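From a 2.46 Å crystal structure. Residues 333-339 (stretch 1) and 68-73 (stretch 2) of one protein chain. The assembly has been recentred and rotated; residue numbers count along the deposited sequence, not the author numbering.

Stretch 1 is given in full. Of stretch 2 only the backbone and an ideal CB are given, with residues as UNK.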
# COMPACT_ATOMS: atom_id res chain seq x y z
N HIS A 333 -2.28 5.68 27.37
CA HIS A 333 -1.95 6.34 26.12
C HIS A 333 -1.99 5.37 24.94
O HIS A 333 -1.91 4.16 25.11
CB HIS A 333 -0.60 7.03 26.27
CG HIS A 333 -0.63 8.18 27.22
ND1 HIS A 333 0.40 9.07 27.34
CD2 HIS A 333 -1.61 8.60 28.07
CE1 HIS A 333 0.08 9.99 28.25
NE2 HIS A 333 -1.13 9.72 28.70
N THR A 334 -2.16 5.90 23.74
CA THR A 334 -2.18 5.06 22.55
C THR A 334 -1.65 5.88 21.39
O THR A 334 -1.22 7.01 21.59
CB THR A 334 -3.59 4.50 22.27
OG1 THR A 334 -3.50 3.49 21.26
CG2 THR A 334 -4.55 5.61 21.82
N MSE A 335 -1.64 5.32 20.19
CA MSE A 335 -1.24 6.08 19.01
C MSE A 335 -2.33 7.12 18.68
O MSE A 335 -3.48 6.75 18.52
CB MSE A 335 -1.05 5.16 17.81
CG MSE A 335 -0.73 5.88 16.50
SE MSE A 335 -0.33 4.59 15.13
CE MSE A 335 -1.85 4.79 13.94
N ILE A 336 -1.96 8.39 18.57
CA ILE A 336 -2.93 9.46 18.36
C ILE A 336 -2.77 10.35 17.10
O ILE A 336 -3.69 11.09 16.77
CB ILE A 336 -2.99 10.36 19.59
CG1 ILE A 336 -1.64 11.02 19.84
CG2 ILE A 336 -3.44 9.56 20.77
CD1 ILE A 336 -1.71 12.20 20.81
N ASP A 337 -1.63 10.28 16.42
CA ASP A 337 -1.41 11.10 15.20
C ASP A 337 -0.13 10.62 14.56
O ASP A 337 0.60 9.83 15.15
CB ASP A 337 -1.28 12.60 15.53
CG ASP A 337 -1.91 13.52 14.45
OD1 ASP A 337 -1.85 13.13 13.26
OD2 ASP A 337 -2.43 14.63 14.80
N LEU A 338 0.14 11.11 13.35
CA LEU A 338 1.28 10.66 12.57
C LEU A 338 2.32 11.79 12.42
O LEU A 338 1.97 12.95 12.36
CB LEU A 338 0.83 10.20 11.19
CG LEU A 338 -0.12 8.99 11.15
CD1 LEU A 338 -0.72 8.82 9.76
CD2 LEU A 338 0.59 7.70 11.57
N GLN A 339 3.59 11.41 12.40
CA GLN A 339 4.68 12.31 12.09
C GLN A 339 4.70 12.53 10.61
O GLN A 339 4.27 11.67 9.84
CB GLN A 339 6.02 11.68 12.48
CG GLN A 339 6.22 11.52 13.95
CD GLN A 339 7.58 10.93 14.28
OE1 GLN A 339 8.59 11.25 13.62
NE2 GLN A 339 7.62 10.09 15.33
N UNK A 68 -9.65 9.07 10.37
CA UNK A 68 -8.97 9.97 11.28
C UNK A 68 -7.50 9.60 11.19
O UNK A 68 -7.09 8.48 11.49
CB UNK A 68 -9.51 9.87 12.71
N UNK A 69 -6.71 10.58 10.75
CA UNK A 69 -5.29 10.41 10.50
C UNK A 69 -4.55 10.10 11.80
O UNK A 69 -4.61 10.88 12.76
CB UNK A 69 -4.71 11.66 9.84
N UNK A 70 -3.87 8.96 11.82
CA UNK A 70 -3.08 8.57 12.98
C UNK A 70 -3.83 7.84 14.08
O UNK A 70 -3.25 7.50 15.11
CB UNK A 70 -2.44 9.82 13.58
N UNK A 71 -5.13 7.61 13.86
CA UNK A 71 -6.00 6.88 14.77
C UNK A 71 -5.50 5.43 14.92
O UNK A 71 -5.38 4.72 13.93
CB UNK A 71 -7.44 6.91 14.27
N UNK A 72 -5.26 5.01 16.16
CA UNK A 72 -4.77 3.68 16.46
C UNK A 72 -5.65 2.57 15.89
O UNK A 72 -5.14 1.51 15.55
CB UNK A 72 -4.65 3.51 17.98
N UNK A 73 -6.95 2.80 15.80
CA UNK A 73 -7.87 1.83 15.21
C UNK A 73 -7.48 1.44 13.76
O UNK A 73 -7.80 0.37 13.31
CB UNK A 73 -9.29 2.40 15.23

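Position 68 opens the turn that carries stretch 2 past the strand 334-338. Its ideal CB has nothing of stretch 1 within 5.5 Å, so the strand sets no demand here and many side chains would fit. The deposited residue is I68, whose carbonyl O accepts the turn's backbone hydrogen bond from N of residue 71 at 3.2 Å.

At position 69 CA-to-CB points sideways to the strand, and the ideal CB lies 4.7 Å from D337 OD1 and 4.9 Å from L338 CD1. The carboxylate oxygen could attract a polar group, but D337 OD1 already accepts a hydrogen bond from L338 N (2.8 Å), while the leucine methyl favours an aliphatic partner. Valine, leucine, isoleucine or methionine would be reasonable. The residue is I69, and its CG2 packs against L338 CD1 at 3.6 Å.

Position 70 is far more restrictive. Its phi/psi of 85/2 belongs to the third residue of a type II turn, where a CB would be jammed against the carbonyl O of residue 69. Stretch 1 independently closes the same space: the ideal CB would stand 2.3 Å from D337 CA and 2.9 Å from L338 N, both clashes. Only glycine satisfies both conditions, and G70 is found. Without a side chain, its backbone comes close to the strand, with G70 CA 3.8 Å from D337 CA and 3.5 Å from L338 CG. The selenomethionine methyl also reaches this backbone, M335 CE lying 3.3 Å from G70 O.

At position 71 CA-to-CB points away from the strand and the ideal CB meets nothing of it, so stretch 1 leaves the choice open. A short acceptor such as aspartate, asparagine or serine could hold a free amide at the start of the following 3-10 segment. D71 does so, its OD1 accepting a hydrogen bond from N of residue 73 at 2.9 Å.

Position 72 points toward the strand, its ideal CB 3.5 Å from both T334 OG1 and M335 O. The CG2 methyl of T334 offers an apolar surface beyond, suiting a large aliphatic or aromatic group, though a polar chain could address the oxygens. The residue is F72. Its ring approaches T334 obliquely, CD2 to CG2 at 3.5 Å, and its CB lies 3.9 Å from M335 CB. A weak hydrogen bond from F72 N to M335 O (3.4 Å) joins the backbones.

Position 73 points away, and stretch 1 would tolerate many residues; A73 does not touch it.

Stretch 2 (68-73) IIGDFA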
# COMPACT_ATOMS: atom_id res chain seq x y z
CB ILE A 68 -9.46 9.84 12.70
CG1 ILE A 68 -10.99 10.01 12.77
CG2 ILE A 68 -8.80 10.91 13.55
CD1 ILE A 68 -11.51 11.40 12.39
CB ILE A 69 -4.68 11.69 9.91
CG1 ILE A 69 -5.37 12.06 8.59
CG2 ILE A 69 -3.17 11.52 9.70
CD1 ILE A 69 -5.23 13.53 8.24
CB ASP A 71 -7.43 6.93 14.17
CG ASP A 71 -8.49 6.17 14.98
OD1 ASP A 71 -8.17 5.41 15.93
OD2 ASP A 71 -9.68 6.35 14.63
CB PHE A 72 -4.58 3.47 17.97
CG PHE A 72 -5.86 3.29 18.73
CD1 PHE A 72 -6.39 2.02 18.90
CD2 PHE A 72 -6.52 4.37 19.27
CE1 PHE A 72 -7.57 1.82 19.61
CE2 PHE A 72 -7.72 4.19 19.98
CZ PHE A 72 -8.25 2.91 20.14
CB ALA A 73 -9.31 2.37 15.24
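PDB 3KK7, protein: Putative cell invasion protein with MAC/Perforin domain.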